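Local coordinates for protein aldehyde dehydrogenase (Trypanosoma brucei, PDB 5MYP) that probably oxidises aldehydes to carboxylic acids with NAD+ as cofactor, at residues L118-V123 against T147-P152. Residues are numbered along the deposited sequence; the frame is centred on the assembly and turned at random.
Sequences LGVVLV and TAVIKP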
ATOM      1  N   LEU A 118       8.835 -10.563  -1.640  1.00 11.93           N
ATOM      2  CA  LEU A 118       7.684 -10.557  -2.546  1.00 11.79           C
ATOM      3  C   LEU A 118       7.927 -11.377  -3.819  1.00 11.39           C
ATOM      4  O   LEU A 118       7.063 -12.139  -4.243  1.00 11.36           O
ATOM      5  CB  LEU A 118       7.320  -9.121  -2.927  1.00 12.05           C
ATOM      6  CG  LEU A 118       6.789  -8.255  -1.786  1.00 12.29           C
ATOM      7  CD1 LEU A 118       6.733  -6.794  -2.213  1.00 12.41           C
ATOM      8  CD2 LEU A 118       5.426  -8.738  -1.307  1.00 12.50           C
ATOM      9  N   GLY A 119       9.103 -11.210  -4.420  1.00 10.98           N
ATOM     10  CA  GLY A 119       9.437 -11.870  -5.680  1.00 10.68           C
ATOM     11  C   GLY A 119      10.313 -11.003  -6.551  1.00 10.37           C
ATOM     12  O   GLY A 119      11.449 -10.713  -6.175  1.00 10.39           O
ATOM     13  N   VAL A 120       9.795 -10.597  -7.711  1.00  9.89           N
ATOM     14  CA  VAL A 120      10.513  -9.705  -8.623  1.00  9.70           C
ATOM     15  C   VAL A 120       9.908  -8.305  -8.552  1.00  9.64           C
ATOM     16  O   VAL A 120       8.688  -8.138  -8.690  1.00  9.52           O
ATOM     17  CB  VAL A 120      10.499 -10.210 -10.087  1.00  9.64           C
ATOM     18  CG1 VAL A 120      11.493  -9.426 -10.933  1.00  9.60           C
ATOM     19  CG2 VAL A 120      10.830 -11.697 -10.141  1.00  9.66           C
ATOM     20  N   VAL A 121      10.768  -7.312  -8.331  1.00  9.50           N
ATOM     21  CA  VAL A 121      10.369  -5.910  -8.238  1.00  9.58           C
ATOM     22  C   VAL A 121      10.799  -5.175  -9.506  1.00  9.68           C
ATOM     23  O   VAL A 121      11.942  -5.319  -9.948  1.00  9.85           O
ATOM     24  CB  VAL A 121      11.013  -5.229  -7.009  1.00  9.55           C
ATOM     25  CG1 VAL A 121      10.662  -3.743  -6.952  1.00  9.58           C
ATOM     26  CG2 VAL A 121      10.591  -5.947  -5.729  1.00  9.60           C
ATOM     27  N   LEU A 122       9.889  -4.398 -10.088  1.00  9.60           N
ATOM     28  CA  LEU A 122      10.227  -3.508 -11.203  1.00  9.56           C
ATOM     29  C   LEU A 122      10.458  -2.104 -10.658  1.00  9.67           C
ATOM     30  O   LEU A 122       9.624  -1.585  -9.919  1.00  9.46           O
ATOM     31  CB  LEU A 122       9.112  -3.479 -12.250  1.00  9.49           C
ATOM     32  CG  LEU A 122       9.257  -2.483 -13.413  1.00  9.53           C
ATOM     33  CD1 LEU A 122      10.491  -2.779 -14.250  1.00  9.52           C
ATOM     34  CD2 LEU A 122       8.019  -2.494 -14.290  1.00  9.51           C
ATOM     35  N   VAL A 123      11.580  -1.497 -11.039  1.00  9.93           N
ATOM     36  CA  VAL A 123      11.887  -0.106 -10.697  1.00 10.22           C
ATOM     37  C   VAL A 123      11.995   0.703 -11.984  1.00 10.62           C
ATOM     38  O   VAL A 123      12.860   0.430 -12.811  1.00 10.50           O
ATOM     39  CB  VAL A 123      13.206   0.008  -9.905  1.00 10.16           C
ATOM     40  CG1 VAL A 123      13.522   1.466  -9.582  1.00 10.18           C
ATOM     41  CG2 VAL A 123      13.128  -0.828  -8.640  1.00 10.18           C
ATOM     42  N   THR A 147      14.464 -10.261  -6.254  1.00  9.80           N
ATOM     43  CA  THR A 147      15.227  -9.902  -7.441  1.00  9.81           C
ATOM     44  C   THR A 147      14.496  -8.729  -8.083  1.00  9.74           C
ATOM     45  O   THR A 147      13.402  -8.356  -7.646  1.00  9.57           O
ATOM     46  CB  THR A 147      15.391 -11.081  -8.417  1.00  9.91           C
ATOM     47  OG1 THR A 147      14.108 -11.527  -8.865  1.00 10.08           O
ATOM     48  CG2 THR A 147      16.114 -12.230  -7.733  1.00  9.92           C
ATOM     49  N   ALA A 148      15.102  -8.127  -9.098  1.00  9.59           N
ATOM     50  CA  ALA A 148      14.569  -6.889  -9.650  1.00  9.75           C
ATOM     51  C   ALA A 148      14.865  -6.700 -11.121  1.00  9.92           C
ATOM     52  O   ALA A 148      15.814  -7.273 -11.650  1.00  9.83           O
ATOM     53  CB  ALA A 148      15.088  -5.695  -8.862  1.00  9.65           C
ATOM     54  N   VAL A 149      14.017  -5.905 -11.768  1.00 10.13           N
ATOM     55  CA  VAL A 149      14.284  -5.369 -13.097  1.00 10.40           C
ATOM     56  C   VAL A 149      14.256  -3.851 -12.981  1.00 10.55           C
ATOM     57  O   VAL A 149      13.346  -3.292 -12.372  1.00 10.30           O
ATOM     58  CB  VAL A 149      13.254  -5.856 -14.133  1.00 10.38           C
ATOM     59  CG1 VAL A 149      13.493  -5.188 -15.487  1.00 10.47           C
ATOM     60  CG2 VAL A 149      13.317  -7.374 -14.255  1.00 10.43           C
ATOM     61  N   ILE A 150      15.258  -3.187 -13.552  1.00 11.04           N
ATOM     62  CA  ILE A 150      15.308  -1.722 -13.556  1.00 11.41           C
ATOM     63  C   ILE A 150      15.113  -1.182 -14.968  1.00 11.79           C
ATOM     64  O   ILE A 150      15.544  -1.802 -15.944  1.00 11.79           O
ATOM     65  CB  ILE A 150      16.601  -1.156 -12.920  1.00 11.47           C
ATOM     66  CG1 ILE A 150      17.865  -1.578 -13.682  1.00 11.62           C
ATOM     67  CG2 ILE A 150      16.700  -1.586 -11.466  1.00 11.49           C
ATOM     68  CD1 ILE A 150      19.098  -0.821 -13.249  1.00 11.93           C
ATOM     69  N   LYS A 151      14.457  -0.028 -15.056  1.00 12.19           N
ATOM     70  CA  LYS A 151      14.169   0.619 -16.328  1.00 12.74           C
ATOM     71  C   LYS A 151      14.661   2.072 -16.257  1.00 13.01           C
ATOM     72  O   LYS A 151      13.936   2.956 -15.795  1.00 13.05           O
ATOM     73  CB  LYS A 151      12.671   0.504 -16.648  1.00 13.12           C
ATOM     74  CG  LYS A 151      12.321   0.750 -18.112  1.00 13.48           C
ATOM     75  CD  LYS A 151      11.985   2.213 -18.372  1.00 13.93           C
ATOM     76  CE  LYS A 151      12.609   2.727 -19.644  1.00 14.23           C
ATOM     77  NZ  LYS A 151      12.587   4.218 -19.677  1.00 14.27           N
ATOM     78  N   PRO A 152      15.921   2.317 -16.675  1.00 13.23           N
ATOM     79  CA  PRO A 152      16.458   3.679 -16.647  1.00 13.48           C
ATOM     80  C   PRO A 152      15.722   4.634 -17.579  1.00 14.04           C
ATOM     81  O   PRO A 152      15.259   4.223 -18.654  1.00 13.39           O
ATOM     82  CB  PRO A 152      17.906   3.499 -17.128  1.00 13.44           C
ATOM     83  CG  PRO A 152      18.229   2.080 -16.833  1.00 13.36           C
ATOM     84  CD  PRO A 152      16.950   1.344 -17.086  1.00 13.31           C
TER
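With CG anti to the backbone N (chi1 174°), L122 sends its CD1 methyl across to V149, 4.0 Å from V149 CG1 and close to the V149 carbonyl oxygen. On the same face, V120 sets its CG2 beside its own backbone N, and this methyl meets T147 OG1 at 3.5 Å; chi1 of 61° tucks that hydroxyl between T147 N and C, and its hydrogen-bond partner is C24 O. V121, A148, V123 and I150 occupy the other face, where I150 CG2 lies 4.1 Å from V123 CB. Five backbone hydrogen bonds zip the parallel strands, from T147 N to G119 O (3.0 Å) through to K151 N to V123 O (2.8 Å). The carbonyls of T147, V121, V149 and V123 each take a CA-H...O contact besides. G119, at phi 146°, adopts a conformation that calls for glycine, because a CB would be jammed against L118 O. At the strand end, K151, bent at chi2 and chi3, reaches forward so that NZ meets P152 O from above its carbonyl plane and also bonds G181 O. The V123 side chain lies about 9 Å from that of E223, a predicted active-site residue. Strands 110-124 and 147-151 form a beta-alpha-beta crossover through helix 132-143, as in the Rossmann-like NAD-binding domain of aldehyde dehydrogenases; that helix packs on the V121/A148 face, helix 16-29 covers V120, T147 and V149, and strands 196-200 and 176-178 continue the parallel sheet on either side.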